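Spore germination protein B3 (Bacillus subtilis subsp. subtilis, PDB 3N54) takes part in the response of spores to the germinant mixture of L-asparagine, glucose, fructose and potassium ions, as a membrane lipoprotein of the GerABKC family. Local coordinates at residues G183-R187 with G188-L192; H274-E277 with N278-E281; K289-M292 with D293-H297. All blocks are in the same frame, centred on the assembly; numbering follows the deposited sequence.

Interaction 1. Residues G183-R187 with G188-L192; sequences GIIKR and GSNKL
The turn of a beta hairpin, where Ile185 and Leu192 face each other as an antiparallel non-hydrogen-bonded pair, shows how a chain can reverse within a few residues: 183-187 and 188-192 run almost oppositely. The two side chains share one face of the sheet and cross at about a right angle, Ile185 CD1 lying 3.7 Å from Leu192 CB. Ile185 CG1 stands beside its own backbone N (chi1 -49°) and carries CD1 over to the leucine, while CG2, on the other branch, rests 3.6 Å from Asn190 C and also meets Asn190 OD1. Farther along, Leu192 CD1 reaches Gly183 CA at 3.7 Å; a side chain at Gly183 would point into that methyl. Alpha hydrogens add weak polar contacts, with Leu192 CA 3.2 Å from Ile184 O and Ile185 CA likewise near Lys191 O.

Lys186 N gives the straightest hydrogen bond of the turn to Lys191 O, 2.9 Å with 170° at the hydrogen. Inside the turn the bonds bend: Asn190 N to Lys186 O and Ser189 N to Arg187 O are both weak. Gly188 carries a positive phi of 78°, and a CB there would run into Arg187 O. Ser189 OG then accepts from Lys191 N at 3.2 Å, an ST turn that leads the chain into the returning strand.

The hairpin joins strand 177-186 to strand 191-196 at one margin of a mixed sheet, with Ile185 also touching Tyr165 and Ile167 of strand 165-172. Asn190 turns its amide to Asn86 and Ser159 and packs on Val87 of helix 87-94, whereas the guanidinium of Arg187 is salt-bridged to Asp326, just inside helix 325-331.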
loop_
_atom_site.group_PDB
_atom_site.type_symbol
_atom_site.label_atom_id
_atom_site.label_comp_id
_atom_site.label_asym_id
_atom_site.label_seq_id
_atom_site.Cartn_x
_atom_site.Cartn_y
_atom_site.Cartn_z
ATOM N N GLY A 183 2.433 2.077 2.290
ATOM C CA GLY A 183 3.487 2.336 1.325
ATOM C C GLY A 183 2.898 3.223 0.254
ATOM O O GLY A 183 1.695 3.170 0.000
ATOM N N ILE A 184 3.737 4.050 -0.364
ATOM C CA ILE A 184 3.312 4.934 -1.439
ATOM C C ILE A 184 3.933 4.446 -2.739
ATOM O O ILE A 184 5.148 4.496 -2.894
ATOM C CB ILE A 184 3.754 6.393 -1.188
ATOM C CG1 ILE A 184 3.310 6.875 0.195
ATOM C CG2 ILE A 184 3.198 7.312 -2.270
ATOM C CD1 ILE A 184 4.004 8.158 0.639
ATOM N N ILE A 185 3.101 3.967 -3.662
ATOM C CA ILE A 185 3.563 3.481 -4.957
ATOM C C ILE A 185 3.355 4.580 -5.989
ATOM O O ILE A 185 2.240 5.068 -6.173
ATOM C CB ILE A 185 2.806 2.200 -5.412
ATOM C CG1 ILE A 185 2.766 1.150 -4.294
ATOM C CG2 ILE A 185 3.445 1.616 -6.657
ATOM C CD1 ILE A 185 4.131 0.745 -3.771
ATOM N N LYS A 186 4.432 4.982 -6.653
ATOM C CA LYS A 186 4.363 6.082 -7.606
ATOM C C LYS A 186 4.037 5.588 -9.012
ATOM O O LYS A 186 4.481 4.519 -9.426
ATOM C CB LYS A 186 5.675 6.858 -7.614
ATOM C CG LYS A 186 5.627 8.157 -8.417
ATOM C CD LYS A 186 6.818 9.014 -8.084
ATOM C CE LYS A 186 6.754 10.388 -8.724
ATOM N NZ LYS A 186 7.678 11.315 -7.973
ATOM N N ARG A 187 3.263 6.392 -9.734
ATOM C CA ARG A 187 2.839 6.077 -11.096
ATOM C C ARG A 187 4.036 5.994 -12.028
ATOM O O ARG A 187 5.104 6.534 -11.730
ATOM C CB ARG A 187 1.853 7.134 -11.598
ATOM C CG ARG A 187 2.472 8.495 -11.974
ATOM C CD ARG A 187 1.676 9.666 -11.388
ATOM N NE ARG A 187 0.233 9.465 -11.501
ATOM C CZ ARG A 187 -0.682 9.955 -10.664
ATOM N NH1 ARG A 187 -0.341 10.694 -9.616
ATOM N NH2 ARG A 187 -1.963 9.678 -10.872
ATOM N N GLY A 188 3.852 5.316 -13.154
ATOM C CA GLY A 188 4.916 5.141 -14.133
ATOM C C GLY A 188 5.895 4.071 -13.689
ATOM O O GLY A 188 5.888 2.957 -14.218
ATOM N N SER A 189 6.732 4.409 -12.709
ATOM C CA SER A 189 7.733 3.477 -12.198
ATOM C C SER A 189 7.090 2.293 -11.489
ATOM O O SER A 189 7.614 1.181 -11.513
ATOM C CB SER A 189 8.661 4.185 -11.221
ATOM O OG SER A 189 7.951 4.560 -10.051
ATOM N N ASN A 190 5.961 2.548 -10.833
ATOM C CA ASN A 190 5.270 1.524 -10.074
ATOM C C ASN A 190 6.160 1.051 -8.910
ATOM O O ASN A 190 6.101 -0.108 -8.496
ATOM C CB ASN A 190 4.903 0.373 -11.016
ATOM C CG ASN A 190 3.507 -0.148 -10.812
ATOM O OD1 ASN A 190 2.722 0.379 -10.035
ATOM N ND2 ASN A 190 3.188 -1.193 -11.536
ATOM N N LYS A 191 6.986 1.965 -8.398
ATOM C CA LYS A 191 7.901 1.692 -7.297
ATOM C C LYS A 191 7.447 2.392 -6.030
ATOM O O LYS A 191 6.770 3.431 -6.083
ATOM C CB LYS A 191 9.314 2.167 -7.639
ATOM C CG LYS A 191 9.957 1.401 -8.766
ATOM C CD LYS A 191 11.352 1.921 -9.073
ATOM C CE LYS A 191 11.983 1.137 -10.213
ATOM N NZ LYS A 191 13.380 1.561 -10.477
ATOM N N LEU A 192 7.827 1.831 -4.887
ATOM C CA LEU A 192 7.505 2.443 -3.607
ATOM C C LEU A 192 8.495 3.585 -3.375
ATOM O O LEU A 192 9.710 3.379 -3.446
ATOM C CB LEU A 192 7.539 1.412 -2.472
ATOM C CG LEU A 192 7.279 1.932 -1.046
ATOM C CD1 LEU A 192 6.579 0.877 -0.178
ATOM C CD2 LEU A 192 8.576 2.430 -0.371
#

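Interaction 2. Residues H274-E277 with N278-E281; sequences HRLE and NIFE
Leu276 meets both Ile279 and Phe280, three and four residues on, in the early turns of alpha-helix 271-299, where backbone repetition sets the spacing of the side chains. Four successive i to i+4 hydrogen bonds make the backbone part: Asn278 N to His274 O, Ile279 N to Arg275 O, Phe280 N to Leu276 O and Glu281 N to Glu277 O. Glu281 N to Glu277 O is 2.9 Å long. The bond from Phe280 N to Leu276 O is the straightest, with 166° at the hydrogen.

Apolar contacts gather around Leu276. Its CD2 comes within 4.3 Å of Ile279 CD1, while Leu276 CB is 4.2 Å from Phe280 CE2. The phenyl ring, with CG beside its own backbone N (chi1 -65°), slants back along the helix, and its CD2 lies 3.1 Å from Leu276 O in an oblique approach. Beyond the helix, Phe280 meets the ring of Phe227 with the planes about 40° apart and also touches Phe340; Leu276 packs on Ile225. These partners place this face of the helix against the sheet that includes strands 223-240 and 333-342.

The acidic pair forms a third group. Glu281 runs back over the preceding turn, its CG 3.1 Å from Glu277 O and its OE2 3.8 Å from Glu277 CB. Glu277 OE1 and Glu281 OE2 remain 4.8 Å apart, two like charges without contact. Each glutamate has a partner on the last strand: Glu277 OE2 accepts from the backbone N of Ile342, and Glu281 OE2 from that of Phe340. Arg275 reaches the other margin of the sheet, in a salt bridge to Asp220. Backbone N-H groups of strand 333-342 would therefore probably offset part of the repulsion between the two carboxylates, which line up along one side of the helix.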
loop_
_atom_site.group_PDB
_atom_site.type_symbol
_atom_site.label_atom_id
_atom_site.label_comp_id
_atom_site.label_asym_id
_atom_site.label_seq_id
_atom_site.Cartn_x
_atom_site.Cartn_y
_atom_site.Cartn_z
ATOM N N HIS A 274 -18.902 22.552 21.640
ATOM C CA HIS A 274 -18.432 23.298 20.469
ATOM C C HIS A 274 -16.941 23.588 20.596
ATOM O O HIS A 274 -16.207 23.562 19.606
ATOM C CB HIS A 274 -19.202 24.608 20.272
ATOM C CG HIS A 274 -20.545 24.432 19.634
ATOM N ND1 HIS A 274 -21.725 24.682 20.300
ATOM C CD2 HIS A 274 -20.891 24.029 18.388
ATOM C CE1 HIS A 274 -22.743 24.444 19.490
ATOM N NE2 HIS A 274 -22.263 24.046 18.325
ATOM N N ARG A 275 -16.507 23.858 21.824
ATOM C CA ARG A 275 -15.107 24.125 22.117
ATOM C C ARG A 275 -14.237 22.885 21.880
ATOM O O ARG A 275 -13.205 22.974 21.219
ATOM C CB ARG A 275 -14.975 24.623 23.554
ATOM C CG ARG A 275 -13.597 25.083 23.947
ATOM C CD ARG A 275 -13.652 25.811 25.275
ATOM N NE ARG A 275 -12.346 25.852 25.925
ATOM C CZ ARG A 275 -11.800 24.837 26.595
ATOM N NH1 ARG A 275 -12.438 23.672 26.712
ATOM N NH2 ARG A 275 -10.604 24.991 27.154
ATOM N N LEU A 276 -14.654 21.735 22.411
ATOM C CA LEU A 276 -13.920 20.480 22.200
ATOM C C LEU A 276 -13.903 20.090 20.725
ATOM O O LEU A 276 -12.886 19.619 20.210
ATOM C CB LEU A 276 -14.517 19.336 23.024
ATOM C CG LEU A 276 -14.268 19.354 24.531
ATOM C CD1 LEU A 276 -14.934 18.160 25.182
ATOM C CD2 LEU A 276 -12.786 19.350 24.834
ATOM N N GLU A 277 -15.036 20.280 20.057
ATOM C CA GLU A 277 -15.144 20.035 18.624
ATOM C C GLU A 277 -14.098 20.830 17.860
ATOM O O GLU A 277 -13.451 20.304 16.952
ATOM C CB GLU A 277 -16.543 20.398 18.123
ATOM C CG GLU A 277 -17.594 19.395 18.544
ATOM C CD GLU A 277 -19.023 19.877 18.360
ATOM O OE1 GLU A 277 -19.238 21.031 17.929
ATOM O OE2 GLU A 277 -19.937 19.085 18.661
ATOM N N ASN A 278 -13.933 22.094 18.240
ATOM C CA ASN A 278 -12.958 22.971 17.607
ATOM C C ASN A 278 -11.534 22.442 17.778
ATOM O O ASN A 278 -10.730 22.515 16.851
ATOM C CB ASN A 278 -13.058 24.394 18.171
ATOM C CG ASN A 278 -12.391 25.423 17.276
ATOM O OD1 ASN A 278 -12.738 25.556 16.101
ATOM N ND2 ASN A 278 -11.437 26.161 17.826
ATOM N N ILE A 279 -11.235 21.904 18.962
ATOM C CA ILE A 279 -9.914 21.345 19.249
ATOM C C ILE A 279 -9.625 20.147 18.345
ATOM O O ILE A 279 -8.549 20.060 17.756
ATOM C CB ILE A 279 -9.773 20.923 20.728
ATOM C CG1 ILE A 279 -9.843 22.147 21.642
ATOM C CG2 ILE A 279 -8.455 20.203 20.957
ATOM C CD1 ILE A 279 -9.745 21.817 23.114
ATOM N N PHE A 280 -10.587 19.233 18.234
ATOM C CA PHE A 280 -10.435 18.060 17.374
ATOM C C PHE A 280 -10.325 18.462 15.904
ATOM O O PHE A 280 -9.506 17.921 15.168
ATOM C CB PHE A 280 -11.617 17.098 17.532
ATOM C CG PHE A 280 -11.734 16.474 18.897
ATOM C CD1 PHE A 280 -10.692 15.728 19.428
ATOM C CD2 PHE A 280 -12.911 16.585 19.626
ATOM C CE1 PHE A 280 -10.806 15.139 20.679
ATOM C CE2 PHE A 280 -13.035 15.993 20.874
ATOM C CZ PHE A 280 -11.979 15.270 21.403
ATOM N N GLU A 281 -11.166 19.407 15.489
ATOM C CA GLU A 281 -11.175 19.906 14.110
ATOM C C GLU A 281 -9.833 20.498 13.716
ATOM O O GLU A 281 -9.287 20.159 12.664
ATOM C CB GLU A 281 -12.261 20.971 13.931
ATOM C CG GLU A 281 -13.680 20.426 13.869
ATOM C CD GLU A 281 -14.735 21.479 14.195
ATOM O OE1 GLU A 281 -14.418 22.689 14.180
ATOM O OE2 GLU A 281 -15.887 21.093 14.469
#

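Interaction 3. Residues K289-M292 with D293-H297; sequences KQVM and DKLQH. With SO4 (sulfate ion), chain B.
Lys294 lies across the side chain of Gln290, one turn earlier in the long alpha-helix 271-299, and can be followed outward atom by atom. Its CB sits 3.4 Å from Val291 O. CG stands beside the backbone N (chi1 -67°) and passes 3.5 Å from Gln290 O, with Gln290 OE1 somewhat farther off. CD keeps a looser contact with that same Gln290 O and comes near the sulfate. Two bends, at chi3 and chi4, then swing the tip away from the helix; CE is 3.6 Å from O3 of the sulfate and NZ donates to this oxygen at 2.6 Å. The ion is probably from the crystallisation liquor, and NZ is also salt-bridged to Glu298. A methionine in place of Lys294 would probably leave both the sulfate and Glu298 without their positively charged partner.

On the buried side, the methionine and leucine of adjoining turns pack together, Met292 SD 4.2 Å from Leu295 CD1, with Val291 CG1 also close to that methyl. Met292 extends to Leu204, Phe329, Phe334 and Tyr336, so this side of the helix faces helices 198-208 and 325-331 as well as strand 333-342. Leu295 N bonds Val291 O and Gln296 N bonds Met292 O, the ordinary i to i+4 pattern. The helix widens into a pi-type turn at 294-297, although His297 N still bonds Asp293 O.

Gln296 leans back over the carbonyl of Met292, and its amide nitrogen reaches the backbone oxygens of Phe329 and Thr332, bonds that would hold the amide in its rotation. The other end of that amide turns to the methionine side chain, Gln296 OE1 lying 3.7 Å from Met292 CG.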
loop_
_atom_site.group_PDB
_atom_site.type_symbol
_atom_site.label_atom_id
_atom_site.label_comp_id
_atom_site.label_asym_id
_atom_site.label_seq_id
_atom_site.Cartn_x
_atom_site.Cartn_y
_atom_site.Cartn_z
ATOM N N LYS A 289 -2.304 18.888 6.924
ATOM C CA LYS A 289 -1.389 19.831 6.272
ATOM C C LYS A 289 0.029 19.267 6.223
ATOM O O LYS A 289 0.736 19.438 5.234
ATOM C CB LYS A 289 -1.396 21.194 6.972
ATOM C CG LYS A 289 -2.594 22.067 6.612
ATOM C CD LYS A 289 -2.505 23.422 7.289
ATOM C CE LYS A 289 -3.656 24.339 6.897
ATOM N NZ LYS A 289 -3.555 25.665 7.586
ATOM N N GLN A 290 0.433 18.594 7.294
ATOM C CA GLN A 290 1.747 17.968 7.357
ATOM C C GLN A 290 1.842 16.828 6.328
ATOM O O GLN A 290 2.824 16.741 5.589
ATOM C CB GLN A 290 2.015 17.466 8.781
ATOM C CG GLN A 290 3.362 16.761 9.026
ATOM C CD GLN A 290 4.571 17.580 8.642
ATOM O OE1 GLN A 290 4.879 17.725 7.449
ATOM N NE2 GLN A 290 5.300 18.088 9.647
ATOM N N VAL A 291 0.813 15.983 6.270
ATOM C CA VAL A 291 0.798 14.846 5.346
ATOM C C VAL A 291 0.778 15.330 3.895
ATOM O O VAL A 291 1.537 14.833 3.063
ATOM C CB VAL A 291 -0.407 13.907 5.593
ATOM C CG1 VAL A 291 -0.424 12.777 4.565
ATOM C CG2 VAL A 291 -0.364 13.341 7.007
ATOM N N MET A 292 -0.070 16.315 3.608
ATOM C CA MET A 292 -0.175 16.862 2.256
ATOM C C MET A 292 1.141 17.506 1.820
ATOM O O MET A 292 1.502 17.469 0.654
ATOM C CB MET A 292 -1.319 17.879 2.175
ATOM C CG MET A 292 -1.883 18.085 0.775
ATOM S SD MET A 292 -2.523 16.576 0.005
ATOM C CE MET A 292 -3.391 15.813 1.367
ATOM N N ASP A 293 1.859 18.090 2.768
ATOM C CA ASP A 293 3.155 18.690 2.482
ATOM C C ASP A 293 4.175 17.617 2.072
ATOM O O ASP A 293 4.968 17.828 1.158
ATOM C CB ASP A 293 3.658 19.463 3.701
ATOM C CG ASP A 293 4.798 20.384 3.367
ATOM O OD1 ASP A 293 4.555 21.422 2.725
ATOM O OD2 ASP A 293 5.937 20.084 3.765
ATOM N N LYS A 294 4.147 16.473 2.754
ATOM C CA LYS A 294 4.994 15.338 2.386
ATOM C C LYS A 294 4.618 14.795 0.999
ATOM O O LYS A 294 5.490 14.484 0.198
ATOM C CB LYS A 294 4.899 14.217 3.424
ATOM C CG LYS A 294 5.481 14.577 4.783
ATOM C CD LYS A 294 5.076 13.584 5.867
ATOM C CE LYS A 294 5.757 12.229 5.726
ATOM N NZ LYS A 294 7.216 12.290 6.000
ATOM N N LEU A 295 3.324 14.693 0.717
ATOM C CA LEU A 295 2.875 14.189 -0.585
ATOM C C LEU A 295 3.273 15.145 -1.704
ATOM O O LEU A 295 3.754 14.721 -2.757
ATOM C CB LEU A 295 1.359 13.964 -0.601
ATOM C CG LEU A 295 0.819 12.828 0.277
ATOM C CD1 LEU A 295 -0.693 12.748 0.164
ATOM C CD2 LEU A 295 1.453 11.491 -0.092
ATOM N N GLN A 296 3.106 16.440 -1.461
ATOM C CA GLN A 296 3.418 17.444 -2.478
ATOM C C GLN A 296 4.911 17.696 -2.689
ATOM O O GLN A 296 5.353 17.809 -3.828
ATOM C CB GLN A 296 2.728 18.765 -2.144
ATOM C CG GLN A 296 1.243 18.760 -2.420
ATOM C CD GLN A 296 0.595 20.062 -1.998
ATOM O OE1 GLN A 296 0.574 20.391 -0.818
ATOM N NE2 GLN A 296 0.066 20.807 -2.961
ATOM N N HIS A 297 5.685 17.768 -1.611
ATOM C CA HIS A 297 7.080 18.223 -1.719
ATOM C C HIS A 297 8.156 17.214 -1.312
ATOM O O HIS A 297 9.327 17.428 -1.624
ATOM C CB HIS A 297 7.245 19.529 -0.933
ATOM C CG HIS A 297 6.195 20.549 -1.254
ATOM N ND1 HIS A 297 6.085 21.139 -2.496
ATOM C CD2 HIS A 297 5.196 21.067 -0.502
ATOM C CE1 HIS A 297 5.068 21.981 -2.493
ATOM N NE2 HIS A 297 4.512 21.958 -1.294
HETATM S S SO4 B . 9.369 13.292 8.632
HETATM O O1 SO4 B . 10.217 13.248 7.448
HETATM O O2 SO4 B . 9.566 12.067 9.400
HETATM O O3 SO4 B . 7.965 13.401 8.252
HETATM O O4 SO4 B . 9.722 14.455 9.436
#

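Taken from the N terminus, interaction 1 comes first and closes the tight turn of the hairpin between strands 177-186 and 191-196. The chain then passes through helix 198-208 and three strands before entering helix 271-299, whose early turns hold interaction 2 and later turns interaction 3. The three are in series, with none nested or crossed. Interactions 2 and 3 share that helix, their centres about 23 Å apart, and both face strand 333-342. Interaction 3 also adjoins the hairpin: Ile184 CD1 lies 4.3 Å from Leu295 CD2, joining the five-stranded sheet to the helix, while interaction 2 stays about 22 Å from interaction 1 at the nearest atoms.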